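Succinate-semialdehyde dehydrogenase (Synechococcus, PDB 3VZ3) probably oxidises succinic semialdehyde to succinate with NADP+ as the electron acceptor, as a member of the aldehyde dehydrogenase family. Local coordinates at residues K21-A26 with L186-S191; M131-P136 with K157-V162; F135-V140 with L167-I172. The protein carries 1 engineered substitution. All coordinates share one frame; numbering follows the deposited sequence.

In the fold
Interaction 2 is the buried hub, its centre about 10 Å from that of the chain, where the loops after strands 116-130 and 153-157 meet at NADP; its chemistry mixes polar bonds with apolar packing. Interaction 3 starts from the same 135-136 corner and is also buried, yet it is wholly apolar, packing Phe-137 and Val-140, where the chain enters helix 138-149, on helix 163-176. Interaction 1 lies nearer the surface, its centre about 23 Å from that of the chain, and joins the N-terminal region to the loop after strand 183-185 through one backbone bond and a few leucine and isoleucine contacts. Lys-157 ties interaction 1 to interaction 2 by a probable hydrogen bond to Ile-188 O, and Val-140 packs against His-158 between interactions 2 and 3.

Interaction 1 of 3, residues K21-A26 with L186-S191; sequences KALTPA and LLIGAS. With NAP (NADP nicotinamide-adenine-dinucleotide phosphate), chain D.
Ala-22 lays its CA 3.2 Å from Leu-187 O in a CA-H...O contact, and the next residue uses the same oxygen: Leu-23 N donates a hydrogen bond of 2.9 Å to Leu-187 O, with an N-H...O angle of 159°. Leu-187 is the centre of an inverse gamma turn. Leu-23 then turns its side chain onto the 186-191 loop. Its CB lies 3.7 Å from Ile-188 CG2, and with CG beside the backbone N (chi1 -60°) the CD1 branch runs on to Leu-186 CD2 at 4.0 Å, the two leucines crossing at about a right angle. Thr-24 follows as N-cap of helix 25-42, while Gln-192 takes up Leu-23 O. On the 186-191 side, Ala-190 CB packs 3.6 Å from C5A of the NADP adenine. One backbone bond, backed by a CA-H...O contact and aliphatic packing, thus joins the N-terminal region to the loop after strand 183-185, which reaches the NADP adenine through Ala-190, and the apolar grip rests largely on Leu-23.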
loop_
_atom_site.group_PDB
_atom_site.type_symbol
_atom_site.label_atom_id
_atom_site.label_comp_id
_atom_site.label_asym_id
_atom_site.label_seq_id
_atom_site.Cartn_x
_atom_site.Cartn_y
_atom_site.Cartn_z
ATOM N N LYS A 21 -21.004 19.833 18.272
ATOM C CA LYS A 21 -19.734 20.448 18.629
ATOM C C LYS A 21 -18.574 19.531 18.219
ATOM O O LYS A 21 -18.614 18.327 18.469
ATOM C CB LYS A 21 -19.701 20.684 20.141
ATOM C CG LYS A 21 -18.632 21.636 20.567
ATOM C CD LYS A 21 -18.689 21.849 22.064
ATOM C CE LYS A 21 -17.705 22.921 22.475
ATOM N NZ LYS A 21 -17.799 23.178 23.931
ATOM N N ALA A 22 -17.539 20.101 17.610
ATOM C CA ALA A 22 -16.348 19.318 17.240
ATOM C C ALA A 22 -15.549 18.977 18.486
ATOM O O ALA A 22 -15.549 19.752 19.456
ATOM C CB ALA A 22 -15.478 20.094 16.259
ATOM N N LEU A 23 -14.867 17.828 18.471
ATOM C CA LEU A 23 -13.945 17.491 19.565
ATOM C C LEU A 23 -12.812 18.499 19.629
ATOM O O LEU A 23 -12.387 19.027 18.594
ATOM C CB LEU A 23 -13.353 16.095 19.377
ATOM C CG LEU A 23 -14.352 14.927 19.322
ATOM C CD1 LEU A 23 -13.599 13.628 19.133
ATOM C CD2 LEU A 23 -15.209 14.832 20.587
ATOM N N THR A 24 -12.336 18.768 20.844
ATOM C CA THR A 24 -11.110 19.544 21.040
ATOM C C THR A 24 -9.932 18.599 20.817
ATOM O O THR A 24 -10.109 17.384 20.853
ATOM C CB THR A 24 -10.992 20.066 22.480
ATOM O OG1 THR A 24 -10.873 18.941 23.375
ATOM C CG2 THR A 24 -12.183 20.967 22.858
ATOM N N PRO A 25 -8.725 19.145 20.570
ATOM C CA PRO A 25 -7.513 18.327 20.483
ATOM C C PRO A 25 -7.335 17.359 21.670
ATOM O O PRO A 25 -6.997 16.180 21.458
ATOM C CB PRO A 25 -6.385 19.377 20.433
ATOM C CG PRO A 25 -7.005 20.564 19.780
ATOM C CD PRO A 25 -8.454 20.573 20.280
ATOM N N ALA A 26 -7.614 17.829 22.896
ATOM C CA ALA A 26 -7.515 16.978 24.100
ATOM C C ALA A 26 -8.493 15.801 24.050
ATOM O O ALA A 26 -8.166 14.670 24.448
ATOM C CB ALA A 26 -7.758 17.801 25.369
ATOM N N LEU A 186 -15.347 10.029 15.556
ATOM C CA LEU A 186 -14.747 11.316 15.891
ATOM C C LEU A 186 -15.495 12.436 15.181
ATOM O O LEU A 186 -15.391 12.584 13.957
ATOM C CB LEU A 186 -13.288 11.330 15.414
ATOM C CG LEU A 186 -12.390 10.221 15.924
ATOM C CD1 LEU A 186 -10.988 10.511 15.379
ATOM C CD2 LEU A 186 -12.374 10.170 17.460
ATOM N N LEU A 187 -16.257 13.216 15.937
ATOM C CA LEU A 187 -16.930 14.380 15.358
ATOM C C LEU A 187 -15.907 15.501 15.263
ATOM O O LEU A 187 -15.783 16.351 16.166
ATOM C CB LEU A 187 -18.149 14.798 16.200
ATOM C CG LEU A 187 -19.287 13.754 16.222
ATOM C CD1 LEU A 187 -20.434 14.322 17.024
ATOM C CD2 LEU A 187 -19.768 13.356 14.819
ATOM N N ILE A 188 -15.174 15.496 14.152
ATOM C CA ILE A 188 -14.081 16.446 13.922
ATOM C C ILE A 188 -14.086 16.947 12.468
ATOM O O ILE A 188 -14.605 16.272 11.568
ATOM C CB ILE A 188 -12.693 15.821 14.304
ATOM C CG1 ILE A 188 -12.318 14.654 13.371
ATOM C CG2 ILE A 188 -12.652 15.435 15.810
ATOM C CD1 ILE A 188 -10.897 14.072 13.594
ATOM N N GLY A 189 -13.491 18.113 12.251
ATOM C CA GLY A 189 -13.394 18.683 10.909
ATOM C C GLY A 189 -12.233 18.106 10.111
ATOM O O GLY A 189 -11.341 17.453 10.670
ATOM N N ALA A 190 -12.237 18.371 8.806
ATOM C CA ALA A 190 -11.149 17.950 7.928
ATOM C C ALA A 190 -9.787 18.455 8.416
ATOM O O ALA A 190 -8.786 17.745 8.311
ATOM C CB ALA A 190 -11.410 18.413 6.502
ATOM N N SER A 191 -9.753 19.670 8.961
ATOM C CA SER A 191 -8.494 20.251 9.477
ATOM C C SER A 191 -7.873 19.493 10.666
ATOM O O SER A 191 -6.692 19.709 11.014
ATOM C CB SER A 191 -8.714 21.714 9.853
ATOM O OG SER A 191 -9.544 21.836 11.002
HETATM P PA NAP D . -14.560 14.734 0.179
HETATM O O1A NAP D . -14.743 16.209 0.206
HETATM O O2A NAP D . -13.215 14.282 -0.245
HETATM O O5B NAP D . -14.935 14.159 1.645
HETATM C C5B NAP D . -14.637 12.829 2.025
HETATM C C4B NAP D . -14.124 12.866 3.466
HETATM O O4B NAP D . -12.861 13.522 3.511
HETATM C C3B NAP D . -15.025 13.650 4.409
HETATM O O3B NAP D . -14.979 12.985 5.654
HETATM C C2B NAP D . -14.364 15.021 4.491
HETATM O O2B NAP D . -14.608 15.698 5.699
HETATM C C1B NAP D . -12.905 14.621 4.411
HETATM N N9A NAP D . -11.956 15.642 3.926
HETATM C C8A NAP D . -12.132 16.648 3.001
HETATM N N7A NAP D . -10.944 17.309 2.871
HETATM C C5A NAP D . -10.030 16.729 3.691
HETATM C C6A NAP D . -8.684 16.982 3.957
HETATM N N6A NAP D . -8.045 17.978 3.340
HETATM N N1A NAP D . -8.010 16.190 4.871
HETATM C C2A NAP D . -8.654 15.147 5.521
HETATM N N3A NAP D . -9.991 14.901 5.254
HETATM C C4A NAP D . -10.657 15.679 4.354
HETATM O O3 NAP D . -15.620 13.996 -0.780
HETATM P PN NAP D . -16.974 14.501 -1.487
HETATM O O1N NAP D . -17.689 15.410 -0.564
HETATM O O2N NAP D . -16.628 14.989 -2.852
HETATM O O5D NAP D . -17.707 13.065 -1.580
HETATM C C5D NAP D . -17.857 12.423 -2.832
HETATM C C4D NAP D . -16.563 11.799 -3.343
HETATM O O4D NAP D . -16.411 10.513 -2.796
HETATM C C3D NAP D . -16.572 11.586 -4.853
HETATM O O3D NAP D . -15.936 12.635 -5.548
HETATM C C2D NAP D . -15.782 10.320 -5.052
HETATM O O2D NAP D . -14.496 10.750 -5.414
HETATM C C1D NAP D . -15.657 9.698 -3.676
HETATM N N1N NAP D . -16.059 8.281 -3.532
HETATM C C2N NAP D . -15.228 7.241 -3.898
HETATM C C3N NAP D . -15.654 5.917 -3.724
HETATM C C7N NAP D . -14.795 4.715 -4.021
HETATM O O7N NAP D . -15.119 3.492 -3.383
HETATM N N7N NAP D . -13.766 4.801 -4.866
HETATM C C4N NAP D . -16.896 5.675 -3.157
HETATM C C5N NAP D . -17.708 6.733 -2.762
HETATM C C6N NAP D . -17.274 8.036 -2.949
HETATM P P2B NAP D . -15.568 17.003 5.783
HETATM O O1X NAP D . -15.508 17.487 7.211
HETATM O O2X NAP D . -16.967 16.614 5.385
HETATM O O3X NAP D . -15.024 18.030 4.798
#

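Interaction 2 of 3, residues M131-P136 with K157-V162; sequences MPWNFP and KHASNV. With NAP (NADP nicotinamide-adenine-dinucleotide phosphate), chain D; SSN (4-oxobutanoic acid), chain C.
His-158 points its ring edge at the 131-136 loop: NE2 gives Pro-136 O a nearly straight hydrogen bond of 2.8 Å (175°), in the plane of both ring and carbonyl and on a lone pair. On the other ring nitrogen, ND1 accepts Ala-159 N at 3.0 Å, tilted from the ring plane. Val-162 CG2 lies over one ring face, and Pro-132 O meets the edge, 3.1 Å from CE1. Met-131 N bonds Lys-157 O at 3.0 Å. Trp-133 of the 131-136 loop sets its CB against Ala-159 CB and Val-162 CG1. The Asn-161 amide crosses the indole with planes 70° apart, ND2 being 3.3 Å from Trp-133 CG. Indole NE1 reaches NADP O1N at 2.8 Å. Lys-157 bends at chi2 and chi4, and NZ meets O1X of the NADP 2'-phosphate at 2.9 Å as well as His-158 O. Ser-160 N and OG also bind this phosphate, consistent with a preference for NADP. The two histidine bonds limit the ring's rotation; NE2 as donor and ND1 as acceptor are consistent with a neutral ring.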
loop_
_atom_site.group_PDB
_atom_site.type_symbol
_atom_site.label_atom_id
_atom_site.label_comp_id
_atom_site.label_asym_id
_atom_site.label_seq_id
_atom_site.Cartn_x
_atom_site.Cartn_y
_atom_site.Cartn_z
ATOM N N MET A 131 -14.262 9.040 5.814
ATOM C CA MET A 131 -15.335 8.529 4.952
ATOM C C MET A 131 -16.218 9.658 4.408
ATOM O O MET A 131 -16.268 10.738 4.995
ATOM C CB MET A 131 -16.178 7.481 5.699
ATOM C CG MET A 131 -15.424 6.173 6.019
ATOM S SD MET A 131 -15.110 5.216 4.529
ATOM C CE MET A 131 -13.522 4.440 4.909
ATOM N N PRO A 132 -16.864 9.423 3.246
ATOM C CA PRO A 132 -17.670 10.418 2.550
ATOM C C PRO A 132 -19.174 10.282 2.831
ATOM O O PRO A 132 -19.635 9.238 3.327
ATOM C CB PRO A 132 -17.388 10.077 1.084
ATOM C CG PRO A 132 -17.398 8.556 1.099
ATOM C CD PRO A 132 -16.780 8.169 2.468
ATOM N N TRP A 133 -19.931 11.313 2.477
ATOM C CA TRP A 133 -21.365 11.362 2.763
ATOM C C TRP A 133 -22.254 10.530 1.829
ATOM O O TRP A 133 -23.425 10.322 2.145
ATOM C CB TRP A 133 -21.874 12.826 2.808
ATOM C CG TRP A 133 -21.459 13.580 1.597
ATOM C CD1 TRP A 133 -20.386 14.423 1.487
ATOM C CD2 TRP A 133 -22.046 13.503 0.282
ATOM N NE1 TRP A 133 -20.284 14.890 0.194
ATOM C CE2 TRP A 133 -21.279 14.331 -0.565
ATOM C CE3 TRP A 133 -23.144 12.812 -0.260
ATOM C CZ2 TRP A 133 -21.587 14.507 -1.926
ATOM C CZ3 TRP A 133 -23.441 12.972 -1.620
ATOM C CH2 TRP A 133 -22.658 13.808 -2.435
ATOM N N ASN A 134 -21.718 10.073 0.690
ATOM C CA ASN A 134 -22.589 9.534 -0.373
ATOM C C ASN A 134 -23.167 8.139 -0.122
ATOM O O ASN A 134 -24.296 7.856 -0.530
ATOM C CB ASN A 134 -21.953 9.655 -1.767
ATOM C CG ASN A 134 -20.790 8.702 -1.982
ATOM O OD1 ASN A 134 -20.030 8.401 -1.062
ATOM N ND2 ASN A 134 -20.628 8.244 -3.226
ATOM N N PHE A 135 -22.393 7.298 0.569
ATOM C CA PHE A 135 -22.862 6.003 1.069
ATOM C C PHE A 135 -22.443 5.945 2.530
ATOM O O PHE A 135 -21.474 5.264 2.879
ATOM C CB PHE A 135 -22.280 4.833 0.255
ATOM C CG PHE A 135 -22.850 4.741 -1.128
ATOM C CD1 PHE A 135 -22.268 5.440 -2.178
ATOM C CD2 PHE A 135 -23.993 3.986 -1.365
ATOM C CE1 PHE A 135 -22.822 5.364 -3.464
ATOM C CE2 PHE A 135 -24.549 3.901 -2.640
ATOM C CZ PHE A 135 -23.966 4.600 -3.685
ATOM N N PRO A 136 -23.170 6.682 3.383
ATOM C CA PRO A 136 -22.683 6.937 4.746
ATOM C C PRO A 136 -22.673 5.733 5.666
ATOM O O PRO A 136 -22.029 5.795 6.719
ATOM C CB PRO A 136 -23.650 7.997 5.278
ATOM C CG PRO A 136 -24.914 7.781 4.523
ATOM C CD PRO A 136 -24.480 7.317 3.144
ATOM N N LYS A 157 -13.477 9.308 11.096
ATOM C CA LYS A 157 -13.831 10.698 10.809
ATOM C C LYS A 157 -14.782 10.625 9.621
ATOM O O LYS A 157 -14.357 10.394 8.492
ATOM C CB LYS A 157 -12.586 11.554 10.495
ATOM C CG LYS A 157 -12.876 13.043 10.193
ATOM C CD LYS A 157 -13.080 13.325 8.703
ATOM C CE LYS A 157 -13.293 14.828 8.434
ATOM N NZ LYS A 157 -14.646 15.275 8.846
ATOM N N HIS A 158 -16.071 10.815 9.879
ATOM C CA HIS A 158 -17.040 10.840 8.799
ATOM C C HIS A 158 -17.183 12.247 8.225
ATOM O O HIS A 158 -16.687 13.232 8.804
ATOM C CB HIS A 158 -18.407 10.363 9.299
ATOM C CG HIS A 158 -19.134 9.483 8.322
ATOM N ND1 HIS A 158 -19.017 9.613 6.956
ATOM C CD2 HIS A 158 -19.994 8.457 8.530
ATOM C CE1 HIS A 158 -19.779 8.709 6.363
ATOM N NE2 HIS A 158 -20.372 7.988 7.297
ATOM N N ALA A 159 -17.879 12.349 7.095
ATOM C CA ALA A 159 -18.186 13.662 6.513
ATOM C C ALA A 159 -18.991 14.512 7.513
ATOM O O ALA A 159 -19.818 13.993 8.272
ATOM C CB ALA A 159 -18.945 13.480 5.178
ATOM N N SER A 160 -18.730 15.822 7.533
ATOM C CA SER A 160 -19.336 16.705 8.530
ATOM C C SER A 160 -20.842 16.890 8.354
ATOM O O SER A 160 -21.515 17.397 9.247
ATOM C CB SER A 160 -18.644 18.072 8.531
ATOM O OG SER A 160 -17.334 17.921 9.058
ATOM N N ASN A 161 -21.363 16.481 7.202
ATOM C CA ASN A 161 -22.788 16.594 6.928
ATOM C C ASN A 161 -23.572 15.314 7.196
ATOM O O ASN A 161 -24.786 15.287 7.000
ATOM C CB ASN A 161 -23.033 17.075 5.486
ATOM C CG ASN A 161 -22.361 16.197 4.442
ATOM O OD1 ASN A 161 -21.196 15.836 4.567
ATOM N ND2 ASN A 161 -23.092 15.901 3.364
ATOM N N VAL A 162 -22.894 14.259 7.659
ATOM C CA VAL A 162 -23.627 13.053 8.089
ATOM C C VAL A 162 -23.300 12.614 9.539
ATOM O O VAL A 162 -23.012 11.445 9.785
ATOM C CB VAL A 162 -23.484 11.870 7.084
ATOM C CG1 VAL A 162 -24.174 12.213 5.760
ATOM C CG2 VAL A 162 -21.991 11.457 6.872
HETATM P PA NAP D . -14.560 14.734 0.179
HETATM O O1A NAP D . -14.743 16.209 0.206
HETATM O O2A NAP D . -13.215 14.282 -0.245
HETATM O O5B NAP D . -14.935 14.159 1.645
HETATM C C5B NAP D . -14.637 12.829 2.025
HETATM C C4B NAP D . -14.124 12.866 3.466
HETATM O O4B NAP D . -12.861 13.522 3.511
HETATM C C3B NAP D . -15.025 13.650 4.409
HETATM O O3B NAP D . -14.979 12.985 5.654
HETATM C C2B NAP D . -14.364 15.021 4.491
HETATM O O2B NAP D . -14.608 15.698 5.699
HETATM C C1B NAP D . -12.905 14.621 4.411
HETATM N N9A NAP D . -11.956 15.642 3.926
HETATM C C8A NAP D . -12.132 16.648 3.001
HETATM N N7A NAP D . -10.944 17.309 2.871
HETATM C C5A NAP D . -10.030 16.729 3.691
HETATM C C6A NAP D . -8.684 16.982 3.957
HETATM N N6A NAP D . -8.045 17.978 3.340
HETATM N N1A NAP D . -8.010 16.190 4.871
HETATM C C2A NAP D . -8.654 15.147 5.521
HETATM N N3A NAP D . -9.991 14.901 5.254
HETATM C C4A NAP D . -10.657 15.679 4.354
HETATM O O3 NAP D . -15.620 13.996 -0.780
HETATM P PN NAP D . -16.974 14.501 -1.487
HETATM O O1N NAP D . -17.689 15.410 -0.564
HETATM O O2N NAP D . -16.628 14.989 -2.852
HETATM O O5D NAP D . -17.707 13.065 -1.580
HETATM C C5D NAP D . -17.857 12.423 -2.832
HETATM C C4D NAP D . -16.563 11.799 -3.343
HETATM O O4D NAP D . -16.411 10.513 -2.796
HETATM C C3D NAP D . -16.572 11.586 -4.853
HETATM O O3D NAP D . -15.936 12.635 -5.548
HETATM C C2D NAP D . -15.782 10.320 -5.052
HETATM O O2D NAP D . -14.496 10.750 -5.414
HETATM C C1D NAP D . -15.657 9.698 -3.676
HETATM N N1N NAP D . -16.059 8.281 -3.532
HETATM C C2N NAP D . -15.228 7.241 -3.898
HETATM C C3N NAP D . -15.654 5.917 -3.724
HETATM C C7N NAP D . -14.795 4.715 -4.021
HETATM O O7N NAP D . -15.119 3.492 -3.383
HETATM N N7N NAP D . -13.766 4.801 -4.866
HETATM C C4N NAP D . -16.896 5.675 -3.157
HETATM C C5N NAP D . -17.708 6.733 -2.762
HETATM C C6N NAP D . -17.274 8.036 -2.949
HETATM P P2B NAP D . -15.568 17.003 5.783
HETATM O O1X NAP D . -15.508 17.487 7.211
HETATM O O2X NAP D . -16.967 16.614 5.385
HETATM O O3X NAP D . -15.024 18.030 4.798
HETATM C C1 SSN C . -19.913 1.359 -4.160
HETATM O O1 SSN C . -21.132 1.265 -4.475
HETATM C C2 SSN C . -19.101 2.558 -4.581
HETATM O O2 SSN C . -19.317 0.502 -3.497
HETATM C C3 SSN C . -19.730 3.773 -3.923
HETATM C C4 SSN C . -19.997 4.807 -4.994
HETATM O O4 SSN C . -19.628 5.956 -4.826
#

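Interaction 3 of 3, residues F135-V140 with L167-I172; sequences FPFWQV and LAVEAI. With SSN (4-oxobutanoic acid), chain C; NAP (NADP nicotinamide-adenine-dinucleotide phosphate), chain D.
Phe-137 reaches across to helix 163-176 with its ring: CE2 and CZ meet Ile-172 and Ala-168, while one face meets Val-169. From CB, chi1 of -91° carries the ring toward that helix. CE2 comes 3.7 Å from Ile-172 CD1 and, at the tip, CZ lies 3.9 Å from Ala-168 CB, both approaches oblique to the ring. The ring face belongs to Val-169: its CG2 stands 4.2 Å from the ring centroid and only 4° off the normal, a well-centred CH-pi contact. Val-169 divides its work, for CG1, anti to the backbone N (chi1 171°), turns to Val-140 CG1 at 3.5 Å, the two valines running antiparallel alongside each other. Trp-138, one residue on, faces the active site and gives SSN O2 a hydrogen bond of 2.9 Å from NE1, in the indole plane. Phe-135 instead has SSN over one ring face. Phe-137 is further enclosed by Phe-68 and Met-72 of helix 65-76, Leu-61 of helix 47-63 and Ser-90 of helix 80-104. The corner that leads into helix 138-149 thus sits between the substrate pocket and a packed layer of helices, with helix 163-176 following strand 153-157.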
loop_
_atom_site.group_PDB
_atom_site.type_symbol
_atom_site.label_atom_id
_atom_site.label_comp_id
_atom_site.label_asym_id
_atom_site.label_seq_id
_atom_site.Cartn_x
_atom_site.Cartn_y
_atom_site.Cartn_z
ATOM N N PHE A 135 -22.393 7.298 0.569
ATOM C CA PHE A 135 -22.862 6.003 1.069
ATOM C C PHE A 135 -22.443 5.945 2.530
ATOM O O PHE A 135 -21.474 5.264 2.879
ATOM C CB PHE A 135 -22.280 4.833 0.255
ATOM C CG PHE A 135 -22.850 4.741 -1.128
ATOM C CD1 PHE A 135 -22.268 5.440 -2.178
ATOM C CD2 PHE A 135 -23.993 3.986 -1.365
ATOM C CE1 PHE A 135 -22.822 5.364 -3.464
ATOM C CE2 PHE A 135 -24.549 3.901 -2.640
ATOM C CZ PHE A 135 -23.966 4.600 -3.685
ATOM N N PRO A 136 -23.170 6.682 3.383
ATOM C CA PRO A 136 -22.683 6.937 4.746
ATOM C C PRO A 136 -22.673 5.733 5.666
ATOM O O PRO A 136 -22.029 5.795 6.719
ATOM C CB PRO A 136 -23.650 7.997 5.278
ATOM C CG PRO A 136 -24.914 7.781 4.523
ATOM C CD PRO A 136 -24.480 7.317 3.144
ATOM N N PHE A 137 -23.385 4.669 5.303
ATOM C CA PHE A 137 -23.332 3.426 6.074
ATOM C C PHE A 137 -22.403 2.427 5.383
ATOM O O PHE A 137 -21.473 1.917 5.995
ATOM C CB PHE A 137 -24.739 2.812 6.246
ATOM C CG PHE A 137 -25.465 3.252 7.489
ATOM C CD1 PHE A 137 -25.756 4.604 7.719
ATOM C CD2 PHE A 137 -25.939 2.295 8.403
ATOM C CE1 PHE A 137 -26.458 5.005 8.873
ATOM C CE2 PHE A 137 -26.650 2.681 9.563
ATOM C CZ PHE A 137 -26.908 4.041 9.800
ATOM N N TRP A 138 -22.655 2.180 4.098
ATOM C CA TRP A 138 -21.928 1.172 3.350
ATOM C C TRP A 138 -20.419 1.417 3.351
ATOM O O TRP A 138 -19.668 0.487 3.586
ATOM C CB TRP A 138 -22.492 1.042 1.932
ATOM C CG TRP A 138 -21.618 0.351 0.970
ATOM C CD1 TRP A 138 -21.025 0.908 -0.125
ATOM C CD2 TRP A 138 -21.231 -1.038 0.977
ATOM N NE1 TRP A 138 -20.299 -0.033 -0.801
ATOM C CE2 TRP A 138 -20.399 -1.236 -0.146
ATOM C CE3 TRP A 138 -21.503 -2.123 1.820
ATOM C CZ2 TRP A 138 -19.839 -2.485 -0.462
ATOM C CZ3 TRP A 138 -20.943 -3.368 1.516
ATOM C CH2 TRP A 138 -20.121 -3.538 0.383
ATOM N N GLN A 139 -19.968 2.651 3.096
ATOM C CA GLN A 139 -18.519 2.903 3.059
ATOM C C GLN A 139 -17.882 2.591 4.410
ATOM O O GLN A 139 -16.732 2.120 4.483
ATOM C CB GLN A 139 -18.214 4.358 2.731
ATOM C CG GLN A 139 -18.869 4.883 1.505
ATOM C CD GLN A 139 -18.254 4.415 0.227
ATOM O OE1 GLN A 139 -17.571 3.383 0.155
ATOM N NE2 GLN A 139 -18.495 5.187 -0.822
ATOM N N VAL A 140 -18.617 2.880 5.476
ATOM C CA VAL A 140 -18.097 2.643 6.814
ATOM C C VAL A 140 -17.997 1.136 7.083
ATOM O O VAL A 140 -16.939 0.638 7.508
ATOM C CB VAL A 140 -18.930 3.353 7.882
ATOM C CG1 VAL A 140 -18.362 3.059 9.274
ATOM C CG2 VAL A 140 -18.985 4.884 7.596
ATOM N N LEU A 167 -22.748 8.687 14.138
ATOM C CA LEU A 167 -23.046 8.271 15.505
ATOM C C LEU A 167 -23.822 6.953 15.515
ATOM O O LEU A 167 -23.613 6.104 16.385
ATOM C CB LEU A 167 -23.800 9.362 16.250
ATOM C CG LEU A 167 -22.966 10.626 16.506
ATOM C CD1 LEU A 167 -23.873 11.725 16.997
ATOM C CD2 LEU A 167 -21.827 10.331 17.523
ATOM N N ALA A 168 -24.703 6.787 14.540
ATOM C CA ALA A 168 -25.496 5.563 14.429
ATOM C C ALA A 168 -24.612 4.342 14.233
ATOM O O ALA A 168 -24.837 3.309 14.874
ATOM C CB ALA A 168 -26.509 5.674 13.278
ATOM N N VAL A 169 -23.618 4.452 13.354
ATOM C CA VAL A 169 -22.700 3.332 13.119
ATOM C C VAL A 169 -21.972 2.913 14.403
ATOM O O VAL A 169 -21.927 1.731 14.738
ATOM C CB VAL A 169 -21.718 3.622 11.972
ATOM C CG1 VAL A 169 -20.652 2.537 11.908
ATOM C CG2 VAL A 169 -22.500 3.744 10.646
ATOM N N GLU A 170 -21.445 3.891 15.140
ATOM C CA GLU A 170 -20.809 3.628 16.417
ATOM C C GLU A 170 -21.778 2.935 17.381
ATOM O O GLU A 170 -21.411 1.972 18.057
ATOM C CB GLU A 170 -20.341 4.956 17.002
ATOM C CG GLU A 170 -19.671 4.854 18.344
ATOM C CD GLU A 170 -19.283 6.229 18.834
ATOM O OE1 GLU A 170 -20.170 7.129 18.905
ATOM O OE2 GLU A 170 -18.098 6.414 19.120
ATOM N N ALA A 171 -23.023 3.415 17.413
ATOM C CA ALA A 171 -24.049 2.872 18.323
ATOM C C ALA A 171 -24.424 1.429 17.988
ATOM O O ALA A 171 -24.632 0.621 18.899
ATOM C CB ALA A 171 -25.275 3.752 18.305
ATOM N N ILE A 172 -24.490 1.113 16.694
ATOM C CA ILE A 172 -24.790 -0.254 16.222
ATOM C C ILE A 172 -23.718 -1.220 16.717
ATOM O O ILE A 172 -24.030 -2.299 17.231
ATOM C CB ILE A 172 -24.822 -0.340 14.657
ATOM C CG1 ILE A 172 -26.111 0.289 14.108
ATOM C CG2 ILE A 172 -24.657 -1.803 14.167
ATOM C CD1 ILE A 172 -26.025 0.636 12.610
HETATM C C1 SSN C . -19.913 1.359 -4.160
HETATM O O1 SSN C . -21.132 1.265 -4.475
HETATM C C2 SSN C . -19.101 2.558 -4.581
HETATM O O2 SSN C . -19.317 0.502 -3.497
HETATM C C3 SSN C . -19.730 3.773 -3.923
HETATM C C4 SSN C . -19.997 4.807 -4.994
HETATM O O4 SSN C . -19.628 5.956 -4.826
HETATM P PA NAP D . -14.560 14.734 0.179
HETATM O O1A NAP D . -14.743 16.209 0.206
HETATM O O2A NAP D . -13.215 14.282 -0.245
HETATM O O5B NAP D . -14.935 14.159 1.645
HETATM C C5B NAP D . -14.637 12.829 2.025
HETATM C C4B NAP D . -14.124 12.866 3.466
HETATM O O4B NAP D . -12.861 13.522 3.511
HETATM C C3B NAP D . -15.025 13.650 4.409
HETATM O O3B NAP D . -14.979 12.985 5.654
HETATM C C2B NAP D . -14.364 15.021 4.491
HETATM O O2B NAP D . -14.608 15.698 5.699
HETATM C C1B NAP D . -12.905 14.621 4.411
HETATM N N9A NAP D . -11.956 15.642 3.926
HETATM C C8A NAP D . -12.132 16.648 3.001
HETATM N N7A NAP D . -10.944 17.309 2.871
HETATM C C5A NAP D . -10.030 16.729 3.691
HETATM C C6A NAP D . -8.684 16.982 3.957
HETATM N N6A NAP D . -8.045 17.978 3.340
HETATM N N1A NAP D . -8.010 16.190 4.871
HETATM C C2A NAP D . -8.654 15.147 5.521
HETATM N N3A NAP D . -9.991 14.901 5.254
HETATM C C4A NAP D . -10.657 15.679 4.354
HETATM O O3 NAP D . -15.620 13.996 -0.780
HETATM P PN NAP D . -16.974 14.501 -1.487
HETATM O O1N NAP D . -17.689 15.410 -0.564
HETATM O O2N NAP D . -16.628 14.989 -2.852
HETATM O O5D NAP D . -17.707 13.065 -1.580
HETATM C C5D NAP D . -17.857 12.423 -2.832
HETATM C C4D NAP D . -16.563 11.799 -3.343
HETATM O O4D NAP D . -16.411 10.513 -2.796
HETATM C C3D NAP D . -16.572 11.586 -4.853
HETATM O O3D NAP D . -15.936 12.635 -5.548
HETATM C C2D NAP D . -15.782 10.320 -5.052
HETATM O O2D NAP D . -14.496 10.750 -5.414
HETATM C C1D NAP D . -15.657 9.698 -3.676
HETATM N N1N NAP D . -16.059 8.281 -3.532
HETATM C C2N NAP D . -15.228 7.241 -3.898
HETATM C C3N NAP D . -15.654 5.917 -3.724
HETATM C C7N NAP D . -14.795 4.715 -4.021
HETATM O O7N NAP D . -15.119 3.492 -3.383
HETATM N N7N NAP D . -13.766 4.801 -4.866
HETATM C C4N NAP D . -16.896 5.675 -3.157
HETATM C C5N NAP D . -17.708 6.733 -2.762
HETATM C C6N NAP D . -17.274 8.036 -2.949
HETATM P P2B NAP D . -15.568 17.003 5.783
HETATM O O1X NAP D . -15.508 17.487 7.211
HETATM O O2X NAP D . -16.967 16.614 5.385
HETATM O O3X NAP D . -15.024 18.030 4.798
#